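Long-range contacts in ferric-siderophore receptor protein (Streptomyces coelicolor, PDB 6ENK), which probably binds ferric hydroxamate siderophores as the solute-binding receptor of an uptake system, and is seen here holding ferrioxamine B, the iron complex of desferrioxamine B: residues Ala46-Phe51 with Tyr61-Lys66; Asn217-Leu222 with Ile294-Glu299; Gly204-Asp209 with Ile263-Arg268. One frame throughout, in Å; residues are numbered along the deposited sequence.

Contact 1. Residues Ala46-Phe51 with Tyr61-Lys66; sequences ANIVAF and YGVEVK
K66 reaches back over the start of the segment A46-F51 with both its backbone and its side chain. Its N-H binds I48 O at 2.8 Å, with the donor in the carbonyl plane. With bends at chi2 and chi4 (-58° and 57°), the lysine chain curls round A46 O, CG and CE lying near that oxygen, and brings NZ to N47 OD1 at 3.0 Å, again in the carbonyl plane. NZ also makes a weak bond to A46 O. Beside this polar edge V65 packs at about a right angle to I48, each valine methyl having its own neighbour: CG2 meets I48 CG2 at 3.8 Å, while CG1 presses against I48 O at 3.0 Å, a tight fit, and touches A50 CB at 4.1 Å. The other branch of I48 turns off along the segment Y61-K66, CD1 ending 4.0 Å from V63 CG1. Helix 52-59 lies between the two segments in sequence, in a beta-alpha-beta crossover: strand 48-51 leads into the helix, and the chain returns through Y61-K66 to strand 67-69, the parallel neighbour of 48-51 in the five-stranded sheet. Backbone bonds of I48 and A50 to G67 continue the pairing that K66 N begins. G62, with positive phi, is the C-prime residue of the Schellman motif ending the helix, whose L58 touches both V63 and V65. A water binds I48 N and E64 O. Further out, I48 packs on V113 and I115 of strand 113-118, and the amide of N47 is steadied by a bond from ND2 to A110 O.

Contact 2. Residues Asn217-Leu222 with Ile294-Glu299; sequences NLSVDL and IARSPE. With BJ5 (desferrioxamine B), chain E.
R296 stretches from the end of strand 293-296 to D221, in the first turn of helix 220-227. From CB the chain leaves with CG anti to the backbone N (chi1 178°) and stays extended to NE. CG passes 3.5 Å from D221 OD2, and CD runs on alongside the same oxygen and L222 CD2. NE then donates to D221 OD2 at 2.9 Å in an almost straight bond, while NH2 forms a salt bridge to OD1 at 2.8 Å; both oxygens use their syn lone pairs. This side-on, two-nitrogen grip leaves carboxylate and guanidinium only 13° apart and fixes the rotation of each. CZ is sandwiched: L222 CD1 lies 3.3 Å above one face, over its centre, and P298 CB covers the opposite face. At the tip, NH1 comes within 3.6 Å of C25 of the siderophore. NH2, besides its aspartate, passes close to S219 OG. A water joins S219 OG, P298 O and the amide oxygen O23 of the ligand, and P298 CB rests against ligand C24 at 3.4 Å. Such a buried ion pair, with solvent-bridged ligand contacts beside it, forms part of the wall of the siderophore pocket in this periplasmic-binding-protein fold.

Contact 3. Residues Gly204-Asp209 with Ile263-Arg268; sequences GSASPD and IIMDDR. With BJ5 (desferrioxamine B), chain E.
The D266 carboxylate is held at its edges from both segments. S205 OG, itself anti to its own backbone nitrogen (chi1 -178°), donates to the anti side of OD2 at 2.7 Å, and R268 grips the syn sides with NE to OD1 (3.0 Å) and NH2 to OD2. OD1 has a second donor above the carboxylate plane, the backbone N of R268, which closes an Asx turn. Two donors on each oxygen would favour a charged carboxylate. The R268 guanidinium has this carboxylate at one in-plane edge and ligand O31 at another, and ligand C23 lies over one face, offset toward the rim. NH2 donates to O31 at 2.9 Å and NH1 to O22 at 3.0 Å, both hydroxamate oxygens on the iron, while NH1 also pairs with E299. These groups sit at the C-terminal ends of two neighbouring parallel strands, 201-206 and 262-266, of the mixed sheet, just before the chain beyond D266 brings R268 to the siderophore. Behind them the strands pair in parallel at G204 and M265: G204 N bonds to I264 O at 2.8 Å and D266 N to G204 O at 2.9 Å, both nearly straight. On the face bearing M265 the methionine chain folds back, bent at chi2 and chi3, and SD lies 3.7 Å from G204 CA, a close approach to a residue that carries no side chain. CE continues to A206 CB, which in turn packs on W252.

Contacts 2 and 3 lie on the same mixed sheet, their centres 11 Å apart, and both touch the siderophore. Strands 262-266 and 293-296 join them through a probable hydrogen bond from R296 N to M265 O (2.8 Å), and S297 OG and D267 OD2 meet beyond the strand ends. Contact 1 belongs to the other, all-parallel sheet, its centre about 25 Å from that of contact 2 and 30 Å from that of contact 3. It meets contact 2 where F51 CE2 packs 3.4 Å from E299 OE1. Because E299 also pairs with the ligand-binding R268, that glutamate connects strand 48-51 to the ligand site; contacts 1 and 3 themselves do not touch.

Contact 1. Residues Ala46-Phe51 with Tyr61-Lys66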
# COMPACT_ATOMS: atom_id res chain seq x y z
N ALA A 46 -7.88 11.53 -20.94
CA ALA A 46 -6.66 11.06 -21.57
C ALA A 46 -5.45 11.45 -20.73
O ALA A 46 -4.46 10.74 -20.75
CB ALA A 46 -6.53 11.62 -22.98
N ASN A 47 -5.53 12.59 -20.02
CA ASN A 47 -4.40 13.12 -19.26
C ASN A 47 -4.64 12.88 -17.77
O ASN A 47 -4.98 13.78 -17.02
CB ASN A 47 -4.20 14.60 -19.54
CG ASN A 47 -3.92 14.88 -21.00
OD1 ASN A 47 -3.55 13.99 -21.76
ND2 ASN A 47 -4.02 16.15 -21.38
N ILE A 48 -4.45 11.63 -17.37
CA ILE A 48 -4.57 11.21 -15.99
C ILE A 48 -3.24 11.42 -15.26
O ILE A 48 -2.17 11.06 -15.78
CB ILE A 48 -4.96 9.72 -15.91
CG1 ILE A 48 -6.29 9.45 -16.65
CG2 ILE A 48 -5.05 9.27 -14.46
CD1 ILE A 48 -6.63 7.97 -16.81
N VAL A 49 -3.31 12.00 -14.07
CA VAL A 49 -2.17 12.11 -13.17
C VAL A 49 -2.54 11.34 -11.91
O VAL A 49 -3.65 11.50 -11.40
CB VAL A 49 -1.82 13.58 -12.86
CG1 VAL A 49 -0.81 13.69 -11.73
CG2 VAL A 49 -1.30 14.25 -14.13
N ALA A 50 -1.63 10.49 -11.42
CA ALA A 50 -1.95 9.64 -10.29
C ALA A 50 -0.80 9.45 -9.31
O ALA A 50 0.36 9.45 -9.71
CB ALA A 50 -2.42 8.29 -10.76
N PHE A 51 -1.15 9.23 -8.05
CA PHE A 51 -0.18 8.73 -7.10
C PHE A 51 0.46 7.49 -7.70
O PHE A 51 -0.25 6.67 -8.33
CB PHE A 51 -0.86 8.35 -5.79
CG PHE A 51 0.07 7.81 -4.76
CD1 PHE A 51 1.09 8.61 -4.25
CD2 PHE A 51 -0.05 6.50 -4.29
CE1 PHE A 51 1.97 8.13 -3.30
CE2 PHE A 51 0.85 6.00 -3.35
CZ PHE A 51 1.86 6.82 -2.86
N TYR A 61 -4.62 -3.06 -15.25
CA TYR A 61 -5.89 -3.15 -15.98
C TYR A 61 -5.83 -2.51 -17.37
O TYR A 61 -6.85 -2.43 -18.06
CB TYR A 61 -7.02 -2.54 -15.14
CG TYR A 61 -7.19 -3.23 -13.81
CD1 TYR A 61 -7.55 -4.57 -13.76
CD2 TYR A 61 -6.98 -2.56 -12.61
CE1 TYR A 61 -7.69 -5.24 -12.55
CE2 TYR A 61 -7.15 -3.21 -11.39
CZ TYR A 61 -7.50 -4.56 -11.37
OH TYR A 61 -7.68 -5.24 -10.18
N GLY A 62 -4.65 -2.09 -17.80
CA GLY A 62 -4.47 -1.54 -19.15
C GLY A 62 -4.74 -0.07 -19.28
O GLY A 62 -4.84 0.42 -20.40
N VAL A 63 -4.86 0.66 -18.15
CA VAL A 63 -5.08 2.11 -18.17
C VAL A 63 -3.74 2.85 -17.97
O VAL A 63 -3.10 2.70 -16.92
CB VAL A 63 -6.08 2.53 -17.08
CG1 VAL A 63 -6.31 4.04 -17.07
CG2 VAL A 63 -7.39 1.79 -17.27
N GLU A 64 -3.36 3.64 -18.96
CA GLU A 64 -2.14 4.44 -18.95
C GLU A 64 -2.42 5.77 -18.26
O GLU A 64 -3.52 6.34 -18.37
CB GLU A 64 -1.65 4.70 -20.39
CG GLU A 64 -0.28 5.36 -20.53
CD GLU A 64 -0.10 6.24 -21.78
OE1 GLU A 64 -1.07 6.84 -22.30
OE2 GLU A 64 1.05 6.34 -22.24
N VAL A 65 -1.41 6.25 -17.53
CA VAL A 65 -1.44 7.53 -16.86
C VAL A 65 -0.33 8.38 -17.50
O VAL A 65 0.66 7.84 -18.01
CB VAL A 65 -1.26 7.27 -15.34
CG1 VAL A 65 -1.06 8.54 -14.57
CG2 VAL A 65 -2.47 6.55 -14.78
N LYS A 66 -0.50 9.70 -17.50
CA LYS A 66 0.48 10.61 -18.09
C LYS A 66 1.53 11.06 -17.09
O LYS A 66 2.71 11.20 -17.44
CB LYS A 66 -0.18 11.83 -18.74
CG LYS A 66 -1.05 11.52 -19.96
CD LYS A 66 -0.33 10.82 -21.11
CE LYS A 66 -1.27 10.46 -22.25
NZ LYS A 66 -2.00 11.64 -22.79
O HOH W 1 -3.49 9.28 -18.93

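Contact 2. Residues Asn217-Leu222 with Ile294-Glu299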
# COMPACT_ATOMS: atom_id res chain seq x y z
N ASN A 217 -5.97 -2.98 13.07
CA ASN A 217 -7.07 -2.04 12.84
C ASN A 217 -6.60 -0.84 12.00
O ASN A 217 -5.51 -0.33 12.21
CB ASN A 217 -7.66 -1.54 14.16
CG ASN A 217 -8.95 -0.75 13.98
OD1 ASN A 217 -9.83 -1.17 13.22
ND2 ASN A 217 -9.07 0.39 14.69
N LEU A 218 -7.46 -0.42 11.07
CA LEU A 218 -7.27 0.75 10.19
C LEU A 218 -6.53 0.46 8.89
O LEU A 218 -6.78 1.14 7.88
CB LEU A 218 -6.67 1.98 10.89
CG LEU A 218 -7.31 2.45 12.20
CD1 LEU A 218 -6.59 3.70 12.64
CD2 LEU A 218 -8.81 2.67 12.08
N SER A 219 -5.62 -0.53 8.88
CA SER A 219 -4.84 -0.87 7.68
C SER A 219 -5.61 -1.86 6.82
O SER A 219 -6.08 -2.89 7.31
CB SER A 219 -3.49 -1.48 8.05
OG SER A 219 -2.61 -0.50 8.60
N VAL A 220 -5.70 -1.59 5.51
CA VAL A 220 -6.46 -2.49 4.62
C VAL A 220 -5.83 -3.88 4.47
O VAL A 220 -6.56 -4.89 4.46
CB VAL A 220 -6.75 -1.87 3.22
CG1 VAL A 220 -7.56 -0.60 3.39
CG2 VAL A 220 -5.48 -1.58 2.43
N ASP A 221 -4.51 -3.94 4.36
CA ASP A 221 -3.84 -5.26 4.27
C ASP A 221 -3.99 -6.06 5.57
O ASP A 221 -4.47 -7.22 5.55
CB ASP A 221 -2.37 -5.17 3.83
CG ASP A 221 -1.48 -4.40 4.81
OD1 ASP A 221 -1.95 -3.44 5.45
OD2 ASP A 221 -0.29 -4.76 4.88
N LEU A 222 -3.64 -5.44 6.69
CA LEU A 222 -3.65 -6.16 7.97
C LEU A 222 -5.08 -6.54 8.41
O LEU A 222 -5.28 -7.62 8.96
CB LEU A 222 -2.90 -5.40 9.07
CG LEU A 222 -1.48 -4.93 8.70
CD1 LEU A 222 -0.89 -4.14 9.83
CD2 LEU A 222 -0.62 -6.13 8.33
N ILE A 294 10.10 -11.00 6.52
CA ILE A 294 9.71 -10.75 5.13
C ILE A 294 9.21 -9.31 4.99
O ILE A 294 9.16 -8.59 5.97
CB ILE A 294 8.62 -11.74 4.65
CG1 ILE A 294 7.30 -11.52 5.42
CG2 ILE A 294 9.11 -13.19 4.78
CD1 ILE A 294 6.10 -12.20 4.80
N ALA A 295 8.84 -8.93 3.77
CA ALA A 295 8.29 -7.63 3.47
C ALA A 295 6.79 -7.55 3.85
O ALA A 295 6.04 -8.51 3.72
CB ALA A 295 8.50 -7.31 2.00
N ARG A 296 6.38 -6.38 4.34
CA ARG A 296 5.00 -5.94 4.32
C ARG A 296 4.92 -4.77 3.37
O ARG A 296 5.80 -3.90 3.41
CB ARG A 296 4.58 -5.43 5.68
CG ARG A 296 3.14 -4.91 5.69
CD ARG A 296 2.77 -4.24 6.99
NE ARG A 296 1.49 -3.58 6.78
CZ ARG A 296 0.99 -2.57 7.48
NH1 ARG A 296 1.66 -2.01 8.48
NH2 ARG A 296 -0.19 -2.06 7.12
N SER A 297 3.85 -4.70 2.57
CA SER A 297 3.56 -3.48 1.80
C SER A 297 2.40 -2.73 2.46
O SER A 297 1.24 -3.06 2.18
CB SER A 297 3.19 -3.83 0.37
OG SER A 297 4.23 -4.49 -0.31
N PRO A 298 2.68 -1.75 3.35
CA PRO A 298 1.57 -1.01 3.99
C PRO A 298 0.71 -0.16 3.05
O PRO A 298 -0.39 0.24 3.43
CB PRO A 298 2.27 -0.12 5.04
CG PRO A 298 3.63 -0.66 5.19
CD PRO A 298 3.98 -1.29 3.87
N GLU A 299 1.21 0.11 1.84
CA GLU A 299 0.44 0.72 0.75
C GLU A 299 0.37 -0.27 -0.43
O GLU A 299 1.11 -0.13 -1.42
CB GLU A 299 1.11 2.00 0.29
CG GLU A 299 1.17 3.06 1.36
CD GLU A 299 1.70 4.38 0.83
OE1 GLU A 299 1.24 4.81 -0.24
OE2 GLU A 299 2.57 4.99 1.48
FE BJ5 E . 3.22 6.87 7.62
O11 BJ5 E . 4.56 7.36 6.24
O12 BJ5 E . 2.27 8.55 7.14
O21 BJ5 E . 1.84 6.41 8.95
O22 BJ5 E . 2.07 5.92 6.32
O31 BJ5 E . 4.23 5.23 8.10
O32 BJ5 E . 4.38 7.77 8.97
N11 BJ5 E . 3.98 8.36 5.61
C11 BJ5 E . 2.94 9.15 6.20
C12 BJ5 E . 2.49 10.50 5.76
C13 BJ5 E . 1.91 11.33 6.91
C14 BJ5 E . 0.41 11.17 7.06
O13 BJ5 E . -0.38 11.99 6.58
N12 BJ5 E . -0.02 10.14 7.78
C15 BJ5 E . -1.37 10.04 8.33
C16 BJ5 E . -2.18 8.93 7.72
C18 BJ5 E . -1.18 7.01 9.10
C17 BJ5 E . -1.54 7.56 7.73
C19 BJ5 E . -0.40 5.71 9.04
N21 BJ5 E . 0.86 5.84 8.29
C21 BJ5 E . 1.03 5.40 6.93
C22 BJ5 E . 0.09 4.58 6.12
C23 BJ5 E . 0.64 3.20 5.76
C24 BJ5 E . 0.89 2.33 6.97
O23 BJ5 E . 0.00 1.66 7.47
N22 BJ5 E . 2.13 2.33 7.45
C25 BJ5 E . 2.63 1.41 8.47
C26 BJ5 E . 3.88 1.93 9.12
C27 BJ5 E . 3.65 3.04 10.13
C28 BJ5 E . 4.91 3.68 10.68
C29 BJ5 E . 5.75 4.41 9.65
N31 BJ5 E . 5.04 5.56 9.06
C31 BJ5 E . 5.13 6.87 9.59
C32 BJ5 E . 5.96 7.27 10.78
C39 BJ5 E . 4.50 8.66 4.29
C40 BJ5 E . 5.92 9.14 4.32
C41 BJ5 E . 6.24 10.10 5.47
C42 BJ5 E . 7.00 11.36 5.09
C43 BJ5 E . 8.48 11.31 5.40
N44 BJ5 E . 9.06 9.97 5.27
O HOH W 2 -1.98 0.61 5.70
O HOH W 3 -0.43 0.15 9.37
O HOH W 4 1.27 -6.20 2.83

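Contact 3. Residues Gly204-Asp209 with Ile263-Arg268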
# COMPACT_ATOMS: atom_id res chain seq x y z
N GLY A 204 6.02 -4.41 11.41
CA GLY A 204 6.99 -3.40 11.80
C GLY A 204 7.36 -2.43 10.69
O GLY A 204 7.08 -2.67 9.53
N SER A 205 7.98 -1.33 11.08
CA SER A 205 8.54 -0.33 10.16
C SER A 205 9.69 0.34 10.90
O SER A 205 9.53 0.74 12.07
CB SER A 205 7.44 0.71 9.78
OG SER A 205 7.93 1.69 8.86
N ALA A 206 10.84 0.46 10.24
CA ALA A 206 12.06 0.99 10.83
C ALA A 206 12.38 2.41 10.35
O ALA A 206 12.26 2.73 9.16
CB ALA A 206 13.24 0.07 10.51
N SER A 207 12.77 3.25 11.29
CA SER A 207 13.34 4.57 11.04
C SER A 207 14.51 4.77 11.99
O SER A 207 14.68 4.00 12.94
CB SER A 207 12.31 5.68 11.27
OG SER A 207 12.04 5.83 12.65
N PRO A 208 15.33 5.81 11.75
CA PRO A 208 16.46 6.02 12.67
C PRO A 208 16.03 6.29 14.10
O PRO A 208 16.60 5.71 15.00
CB PRO A 208 17.17 7.24 12.08
CG PRO A 208 16.88 7.13 10.60
CD PRO A 208 15.47 6.61 10.52
N ASP A 209 15.01 7.10 14.31
CA ASP A 209 14.59 7.43 15.67
C ASP A 209 13.82 6.30 16.37
O ASP A 209 13.97 6.11 17.58
CB ASP A 209 13.75 8.71 15.67
CG ASP A 209 14.56 9.96 15.38
OD1 ASP A 209 15.81 9.91 15.43
OD2 ASP A 209 13.94 10.99 15.08
N ILE A 263 8.23 -11.51 11.41
CA ILE A 263 8.17 -10.04 11.36
C ILE A 263 7.99 -9.62 9.91
O ILE A 263 8.75 -10.06 9.02
CB ILE A 263 9.44 -9.37 11.94
CG1 ILE A 263 9.57 -9.75 13.43
CG2 ILE A 263 9.32 -7.86 11.83
CD1 ILE A 263 10.90 -9.40 14.06
N ILE A 264 6.95 -8.82 9.66
CA ILE A 264 6.69 -8.28 8.33
C ILE A 264 7.06 -6.78 8.40
O ILE A 264 6.56 -6.04 9.25
CB ILE A 264 5.26 -8.60 7.79
CG1 ILE A 264 4.13 -7.91 8.59
CG2 ILE A 264 5.02 -10.10 7.73
CD1 ILE A 264 2.76 -8.22 8.00
N MET A 265 8.02 -6.40 7.58
CA MET A 265 8.65 -5.08 7.65
C MET A 265 8.25 -4.22 6.44
O MET A 265 8.40 -4.64 5.30
CB MET A 265 10.19 -5.20 7.72
CG MET A 265 10.71 -5.73 9.06
SD MET A 265 10.23 -4.70 10.47
CE MET A 265 11.30 -3.28 10.22
N ASP A 266 7.72 -3.04 6.75
CA ASP A 266 7.45 -1.98 5.80
C ASP A 266 8.56 -1.88 4.72
O ASP A 266 9.75 -1.76 5.03
CB ASP A 266 7.33 -0.68 6.59
CG ASP A 266 6.79 0.49 5.82
OD1 ASP A 266 6.58 0.49 4.58
OD2 ASP A 266 6.53 1.49 6.53
N ASP A 267 8.13 -1.91 3.46
CA ASP A 267 8.99 -1.92 2.27
C ASP A 267 9.15 -0.56 1.58
O ASP A 267 9.82 -0.47 0.55
CB ASP A 267 8.47 -2.99 1.28
CG ASP A 267 7.07 -2.68 0.70
OD1 ASP A 267 6.43 -1.68 1.09
OD2 ASP A 267 6.61 -3.45 -0.16
N ARG A 268 8.55 0.49 2.13
CA ARG A 268 8.47 1.77 1.43
C ARG A 268 9.78 2.56 1.52
O ARG A 268 10.56 2.40 2.45
CB ARG A 268 7.29 2.60 1.96
CG ARG A 268 5.92 1.97 1.64
CD ARG A 268 4.76 2.72 2.25
NE ARG A 268 4.92 2.77 3.69
CZ ARG A 268 4.48 3.73 4.50
NH1 ARG A 268 3.74 4.74 4.07
NH2 ARG A 268 4.77 3.62 5.80
FE BJ5 E . 3.22 6.87 7.62
O11 BJ5 E . 4.56 7.36 6.24
O12 BJ5 E . 2.27 8.55 7.14
O21 BJ5 E . 1.84 6.41 8.95
O22 BJ5 E . 2.07 5.92 6.32
O31 BJ5 E . 4.23 5.23 8.10
O32 BJ5 E . 4.38 7.77 8.97
N11 BJ5 E . 3.98 8.36 5.61
C11 BJ5 E . 2.94 9.15 6.20
C12 BJ5 E . 2.49 10.50 5.76
C13 BJ5 E . 1.91 11.33 6.91
C14 BJ5 E . 0.41 11.17 7.06
O13 BJ5 E . -0.38 11.99 6.58
N12 BJ5 E . -0.02 10.14 7.78
C15 BJ5 E . -1.37 10.04 8.33
C16 BJ5 E . -2.18 8.93 7.72
C18 BJ5 E . -1.18 7.01 9.10
C17 BJ5 E . -1.54 7.56 7.73
C19 BJ5 E . -0.40 5.71 9.04
N21 BJ5 E . 0.86 5.84 8.29
C21 BJ5 E . 1.03 5.40 6.93
C22 BJ5 E . 0.09 4.58 6.12
C23 BJ5 E . 0.64 3.20 5.76
C24 BJ5 E . 0.89 2.33 6.97
O23 BJ5 E . 0.00 1.66 7.47
N22 BJ5 E . 2.13 2.33 7.45
C25 BJ5 E . 2.63 1.41 8.47
C26 BJ5 E . 3.88 1.93 9.12
C27 BJ5 E . 3.65 3.04 10.13
C28 BJ5 E . 4.91 3.68 10.68
C29 BJ5 E . 5.75 4.41 9.65
N31 BJ5 E . 5.04 5.56 9.06
C31 BJ5 E . 5.13 6.87 9.59
C32 BJ5 E . 5.96 7.27 10.78
C39 BJ5 E . 4.50 8.66 4.29
C40 BJ5 E . 5.92 9.14 4.32
C41 BJ5 E . 6.24 10.10 5.47
C42 BJ5 E . 7.00 11.36 5.09
C43 BJ5 E . 8.48 11.31 5.40
N44 BJ5 E . 9.06 9.97 5.27
O HOH W 5 10.97 -0.90 7.47